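Local coordinates for protein phosphoinositol-specific phospholipase C (Pseudomonas sp., PDB 5FYP) that probably cleaves phosphoinositides between the diacylglycerol and the phosphate, in a calcium-dependent reaction, at residues A24-Y29 with T46-F51; I114-D119 with V184-N189. All blocks are in the same frame, centred on the assembly; numbering follows the deposited sequence.

Contact 1 (24-29 with 46-51) and contact 2 (114-119 with 184-189) meet through neighbouring strands of one sheet. Their centres lie about 9 Å apart. Leu-49 N lies 2.9 Å from Ile-117 O, and Leu-49 O lies 2.8 Å from Asp-119 N; both are probable backbone hydrogen bonds. The calcium ion sits near the C-terminal ends of strands 46-52 and 114-120. Contact 1 gives it Asn-27, Glu-48 and Asp-50, and contact 2 adds Asp-119. Two waters complete the six ligands. Packing between the contacts reaches up to the ion, where Asp-50 OD1 lies 3.2 Å from Asp-119 CB.

Contact 1 of 2, residues A24-Y29 with T46-F51; sequences ACHNCY and TLELDF. With CA (calcium ion), chain I.
Asn-27, Glu-48 and Asp-50 meet around a calcium ion. Asn-27 binds it through its side-chain amide; Glu-48 OE2 binds at 2.4 Å and Asp-50 OD1 at 2.3 Å. Asp-119 and two waters are the other ligands. Glu-48 reaches the ion with CG anti to its backbone N (chi1 -178°) and an extended chain.

Each carboxylate divides its work between its two oxygens. The second oxygen of Glu-48, OE1, accepts a hydrogen bond of 2.9 Å from Asn-27 N, which comes from above the carboxylate plane. OE1 also forms a salt bridge to Arg-260. The second oxygen of Asp-50, OD2, accepts the Tyr-29 OH hydrogen bond at 2.6 Å, also from above the carboxylate plane. One of the calcium waters donates to the same OD2. These bonds probably fix the turn of both carboxylates. The other calcium water is hydrogen-bonded to His-26 NE2, and the His-26 ring stacks on Tyr-283. Between the backbones, Cys-25 N donates a hydrogen bond of 3.1 Å to Thr-46 O.

Apolar packing lies further from the ion. Tyr-29 CB touches Leu-49 CD2 at 3.7 Å. At the far end Ala-24 CB packs on Thr-46 CG2. The disulfide of Cys-25 and Cys-28 packs against the backbone at Leu-47 and Glu-48, with Cys-25 SG 3.4 Å from Glu-48 N.

The loop after strand 20-25 and strand 46-52 together supply three of the four protein ligands of the calcium site of a calcium-dependent phospholipase C.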
loop_
_atom_site.group_PDB
_atom_site.type_symbol
_atom_site.label_atom_id
_atom_site.label_comp_id
_atom_site.label_asym_id
_atom_site.label_seq_id
_atom_site.Cartn_x
_atom_site.Cartn_y
_atom_site.Cartn_z
ATOM N N ALA A 24 -6.827 -7.689 -3.332
ATOM C CA ALA A 24 -6.153 -6.495 -3.835
ATOM C C ALA A 24 -5.885 -6.694 -5.312
ATOM O O ALA A 24 -5.807 -7.815 -5.818
ATOM C CB ALA A 24 -4.854 -6.271 -3.082
ATOM N N CYS A 25 -5.695 -5.590 -6.034
ATOM C CA CYS A 25 -5.260 -5.716 -7.408
ATOM C C CYS A 25 -3.759 -5.984 -7.469
ATOM O O CYS A 25 -3.065 -5.769 -6.522
ATOM C CB CYS A 25 -5.601 -4.469 -8.221
ATOM S SG CYS A 25 -4.351 -3.192 -8.195
ATOM N N HIS A 26 -3.290 -6.417 -8.628
ATOM C CA HIS A 26 -1.879 -6.456 -8.937
ATOM C C HIS A 26 -1.668 -5.621 -10.209
ATOM O O HIS A 26 -2.166 -5.986 -11.281
ATOM C CB HIS A 26 -1.385 -7.883 -9.118
ATOM C CG HIS A 26 0.108 -8.003 -9.217
ATOM N ND1 HIS A 26 0.719 -9.224 -9.199
ATOM C CD2 HIS A 26 1.104 -7.090 -9.313
ATOM C CE1 HIS A 26 2.027 -9.058 -9.311
ATOM N NE2 HIS A 26 2.284 -7.778 -9.391
ATOM N N ASN A 27 -0.996 -4.481 -10.085
ATOM C CA ASN A 27 -0.685 -3.641 -11.241
ATOM C C ASN A 27 -1.925 -3.180 -12.000
ATOM O O ASN A 27 -1.906 -3.041 -13.238
ATOM C CB ASN A 27 0.297 -4.294 -12.183
ATOM C CG ASN A 27 1.702 -4.372 -11.617
ATOM O OD1 ASN A 27 2.002 -3.893 -10.525
ATOM N ND2 ASN A 27 2.517 -5.051 -12.314
ATOM N N CYS A 28 -3.002 -2.851 -11.279
ATOM C CA CYS A 28 -4.256 -2.495 -11.952
ATOM C C CYS A 28 -4.321 -1.158 -12.648
ATOM O O CYS A 28 -5.349 -0.828 -13.231
ATOM C CB CYS A 28 -5.451 -2.632 -11.038
ATOM S SG CYS A 28 -5.351 -1.705 -9.512
ATOM N N TYR A 29 -3.228 -0.408 -12.594
ATOM C CA TYR A 29 -3.047 0.757 -13.459
ATOM C C TYR A 29 -2.805 0.393 -14.928
ATOM O O TYR A 29 -2.887 1.256 -15.808
ATOM C CB TYR A 29 -1.849 1.593 -12.938
ATOM C CG TYR A 29 -0.527 0.914 -13.145
ATOM C CD1 TYR A 29 0.126 1.008 -14.368
ATOM C CD2 TYR A 29 0.028 0.079 -12.190
ATOM C CE1 TYR A 29 1.289 0.297 -14.604
ATOM C CE2 TYR A 29 1.179 -0.631 -12.430
ATOM C CZ TYR A 29 1.799 -0.522 -13.661
ATOM O OH TYR A 29 2.925 -1.264 -13.953
ATOM N N THR A 46 -8.087 -1.983 -2.490
ATOM C CA THR A 46 -6.608 -1.955 -2.465
ATOM C C THR A 46 -6.121 -1.999 -3.884
ATOM O O THR A 46 -6.395 -2.966 -4.618
ATOM C CB THR A 46 -6.059 -3.087 -1.591
ATOM O OG1 THR A 46 -6.511 -2.899 -0.242
ATOM C CG2 THR A 46 -4.531 -3.063 -1.570
ATOM N N LEU A 47 -5.374 -0.958 -4.260
ATOM C CA LEU A 47 -4.919 -0.701 -5.646
ATOM C C LEU A 47 -3.419 -0.585 -5.682
ATOM O O LEU A 47 -2.754 -0.693 -4.653
ATOM C CB LEU A 47 -5.553 0.614 -6.189
ATOM C CG LEU A 47 -7.052 0.572 -6.570
ATOM C CD1 LEU A 47 -8.074 0.146 -5.568
ATOM C CD2 LEU A 47 -7.405 1.902 -7.180
ATOM N N GLU A 48 -2.848 -0.427 -6.877
ATOM C CA GLU A 48 -1.387 -0.421 -7.046
ATOM C C GLU A 48 -1.013 0.498 -8.197
ATOM O O GLU A 48 -1.659 0.485 -9.238
ATOM C CB GLU A 48 -0.844 -1.825 -7.306
ATOM C CG GLU A 48 0.670 -1.898 -7.449
ATOM C CD GLU A 48 1.225 -3.305 -7.449
ATOM O OE1 GLU A 48 0.445 -4.256 -7.634
ATOM O OE2 GLU A 48 2.470 -3.443 -7.278
ATOM N N LEU A 49 0.077 1.235 -7.997
ATOM C CA LEU A 49 0.693 2.091 -8.993
ATOM C C LEU A 49 2.181 1.818 -9.024
ATOM O O LEU A 49 2.834 1.916 -7.990
ATOM C CB LEU A 49 0.450 3.580 -8.672
ATOM C CG LEU A 49 -0.989 4.030 -8.802
ATOM C CD1 LEU A 49 -1.272 5.295 -8.035
ATOM C CD2 LEU A 49 -1.370 4.179 -10.275
ATOM N N ASP A 50 2.739 1.559 -10.221
ATOM C CA ASP A 50 4.189 1.488 -10.400
ATOM C C ASP A 50 4.666 2.850 -10.877
ATOM O O ASP A 50 4.143 3.366 -11.886
ATOM C CB ASP A 50 4.570 0.448 -11.461
ATOM C CG ASP A 50 4.326 -0.993 -11.033
ATOM O OD1 ASP A 50 4.027 -1.246 -9.868
ATOM O OD2 ASP A 50 4.441 -1.879 -11.918
ATOM N N PHE A 51 5.659 3.431 -10.185
ATOM C CA PHE A 51 6.024 4.806 -10.520
ATOM C C PHE A 51 7.513 4.978 -10.726
ATOM O O PHE A 51 8.355 4.426 -10.009
ATOM C CB PHE A 51 5.424 5.805 -9.516
ATOM C CG PHE A 51 6.052 5.814 -8.143
ATOM C CD1 PHE A 51 5.718 4.892 -7.151
ATOM C CD2 PHE A 51 6.945 6.824 -7.799
ATOM C CE1 PHE A 51 6.268 4.962 -5.884
ATOM C CE2 PHE A 51 7.475 6.912 -6.529
ATOM C CZ PHE A 51 7.150 5.983 -5.575
HETATM CA CA CA I . 3.941 -3.451 -9.163
HETATM O O HOH W 1 -2.581 -3.922 -4.349
HETATM O O HOH W 2 4.313 -5.795 -8.784
HETATM O O HOH W 3 5.395 -4.224 -10.936
#

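Contact 2 of 2, residues I114-D119 with V184-N189; sequences ITLILD and VLLVLN. With CA (calcium ion), chain I.
Ile-117 turns CG1 anti to its carbonyl carbon (chi1 -53°), and chi2 of -58° then places CD1 3.8 Å from Val-187 CB. The two side chains lie side by side and point the same way. With CG anti to its backbone N (chi1 -170°), Asp-119 carries its carboxylate to the calcium ion, which OD2 binds at 2.4 Å. Asp-119 OD2 is also hydrogen-bonded to Lys-121. Asp-119 OD1 lies 3.7 Å from Asn-189 CB.

On the Ile-117 side of the sheet Thr-115 CG2 also touches Val-187 CG2, at 3.7 Å. Ile-117 CG2 packs on the amide of Asn-189, 3.9 Å from CG. An alanine in place of Ile-117 would probably open a gap beside Val-187 and make the Asn-189 amide freer to turn.

On the other side Leu-116 CD1 meets Leu-186 CD2 at 3.8 Å. Helix 133-144 packs on this side through Phe-144 and Val-140.

Five backbone hydrogen bonds join the strands in register. Leu-118 N to Val-187 O, at 2.7 Å, is the shortest. The 64 residues between the segments include several helices. Parallel neighbouring strands joined in this way, with a metal ligand at a strand's C-terminal end, are characteristic of the TIM-barrel fold of this family.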
loop_
_atom_site.group_PDB
_atom_site.type_symbol
_atom_site.label_atom_id
_atom_site.label_comp_id
_atom_site.label_asym_id
_atom_site.label_seq_id
_atom_site.Cartn_x
_atom_site.Cartn_y
_atom_site.Cartn_z
ATOM N N ILE A 114 -9.187 3.011 1.716
ATOM C CA ILE A 114 -8.487 2.626 0.484
ATOM C C ILE A 114 -6.997 2.510 0.772
ATOM O O ILE A 114 -6.436 3.413 1.372
ATOM C CB ILE A 114 -8.713 3.656 -0.612
ATOM C CG1 ILE A 114 -10.185 3.723 -0.997
ATOM C CG2 ILE A 114 -7.834 3.381 -1.830
ATOM C CD1 ILE A 114 -10.555 4.974 -1.776
ATOM N N THR A 115 -6.404 1.418 0.333
ATOM C CA THR A 115 -4.969 1.221 0.457
ATOM C C THR A 115 -4.364 1.275 -0.944
ATOM O O THR A 115 -4.803 0.561 -1.848
ATOM C CB THR A 115 -4.636 -0.103 1.151
ATOM O OG1 THR A 115 -5.215 -0.106 2.454
ATOM C CG2 THR A 115 -3.144 -0.301 1.321
ATOM N N LEU A 116 -3.362 2.126 -1.122
ATOM C CA LEU A 116 -2.656 2.285 -2.405
ATOM C C LEU A 116 -1.221 1.834 -2.250
ATOM O O LEU A 116 -0.449 2.427 -1.496
ATOM C CB LEU A 116 -2.650 3.717 -2.884
ATOM C CG LEU A 116 -3.918 4.425 -3.117
ATOM C CD1 LEU A 116 -3.649 5.803 -3.729
ATOM C CD2 LEU A 116 -4.836 3.630 -4.031
ATOM N N ILE A 117 -0.879 0.787 -2.983
ATOM C CA ILE A 117 0.488 0.274 -3.025
ATOM C C ILE A 117 1.235 1.060 -4.094
ATOM O O ILE A 117 0.896 1.039 -5.264
ATOM C CB ILE A 117 0.487 -1.236 -3.390
ATOM C CG1 ILE A 117 -0.461 -2.050 -2.449
ATOM C CG2 ILE A 117 1.902 -1.806 -3.460
ATOM C CD1 ILE A 117 -0.164 -1.973 -0.973
ATOM N N LEU A 118 2.248 1.805 -3.653
ATOM C CA LEU A 118 3.071 2.653 -4.500
ATOM C C LEU A 118 4.398 1.932 -4.686
ATOM O O LEU A 118 5.254 1.953 -3.798
ATOM C CB LEU A 118 3.205 4.036 -3.885
ATOM C CG LEU A 118 1.868 4.721 -3.561
ATOM C CD1 LEU A 118 2.122 6.041 -2.862
ATOM C CD2 LEU A 118 1.004 4.906 -4.777
ATOM N N ASP A 119 4.528 1.267 -5.832
ATOM C CA ASP A 119 5.653 0.397 -6.128
ATOM C C ASP A 119 6.688 1.217 -6.914
ATOM O O ASP A 119 6.540 1.504 -8.095
ATOM C CB ASP A 119 5.173 -0.814 -6.906
ATOM C CG ASP A 119 6.196 -1.912 -7.064
ATOM O OD1 ASP A 119 7.271 -1.810 -6.428
ATOM O OD2 ASP A 119 5.889 -2.891 -7.824
ATOM N N VAL A 184 -7.441 7.085 3.331
ATOM C CA VAL A 184 -6.506 6.525 2.347
ATOM C C VAL A 184 -5.191 6.220 3.067
ATOM O O VAL A 184 -4.669 7.032 3.804
ATOM C CB VAL A 184 -6.271 7.511 1.204
ATOM C CG1 VAL A 184 -5.190 7.029 0.254
ATOM C CG2 VAL A 184 -7.569 7.777 0.446
ATOM N N LEU A 185 -4.701 4.995 2.850
ATOM C CA LEU A 185 -3.413 4.523 3.360
ATOM C C LEU A 185 -2.477 4.316 2.190
ATOM O O LEU A 185 -2.830 3.619 1.253
ATOM C CB LEU A 185 -3.549 3.191 4.127
ATOM C CG LEU A 185 -4.205 3.239 5.498
ATOM C CD1 LEU A 185 -5.687 3.539 5.438
ATOM C CD2 LEU A 185 -3.974 1.938 6.235
ATOM N N LEU A 186 -1.306 4.917 2.254
ATOM C CA LEU A 186 -0.305 4.804 1.212
ATOM C C LEU A 186 0.814 3.872 1.674
ATOM O O LEU A 186 1.254 3.974 2.822
ATOM C CB LEU A 186 0.269 6.163 0.896
ATOM C CG LEU A 186 -0.765 7.212 0.499
ATOM C CD1 LEU A 186 -0.093 8.547 0.279
ATOM C CD2 LEU A 186 -1.561 6.791 -0.729
ATOM N N VAL A 187 1.287 3.016 0.760
ATOM C CA VAL A 187 2.285 2.007 1.114
ATOM C C VAL A 187 3.408 2.086 0.093
ATOM O O VAL A 187 3.146 2.107 -1.103
ATOM C CB VAL A 187 1.648 0.619 1.079
ATOM C CG1 VAL A 187 2.670 -0.438 1.533
ATOM C CG2 VAL A 187 0.381 0.563 1.938
ATOM N N LEU A 188 4.647 2.102 0.544
ATOM C CA LEU A 188 5.814 2.130 -0.346
ATOM C C LEU A 188 6.391 0.722 -0.490
ATOM O O LEU A 188 6.665 0.039 0.504
ATOM C CB LEU A 188 6.876 3.060 0.221
ATOM C CG LEU A 188 8.095 3.293 -0.661
ATOM C CD1 LEU A 188 7.712 4.002 -1.964
ATOM C CD2 LEU A 188 9.145 4.072 0.092
ATOM N N ASN A 189 6.572 0.303 -1.747
ATOM C CA ASN A 189 7.324 -0.901 -2.079
ATOM C C ASN A 189 8.494 -0.500 -2.982
ATOM O O ASN A 189 8.446 0.538 -3.661
ATOM C CB ASN A 189 6.469 -1.965 -2.792
ATOM C CG ASN A 189 5.379 -2.595 -1.953
ATOM O OD1 ASN A 189 5.271 -2.460 -0.710
ATOM N ND2 ASN A 189 4.586 -3.340 -2.609
HETATM CA CA CA I . 3.941 -3.451 -9.163
HETATM O O HOH W 2 4.313 -5.795 -8.784
HETATM O O HOH W 3 5.395 -4.224 -10.936
#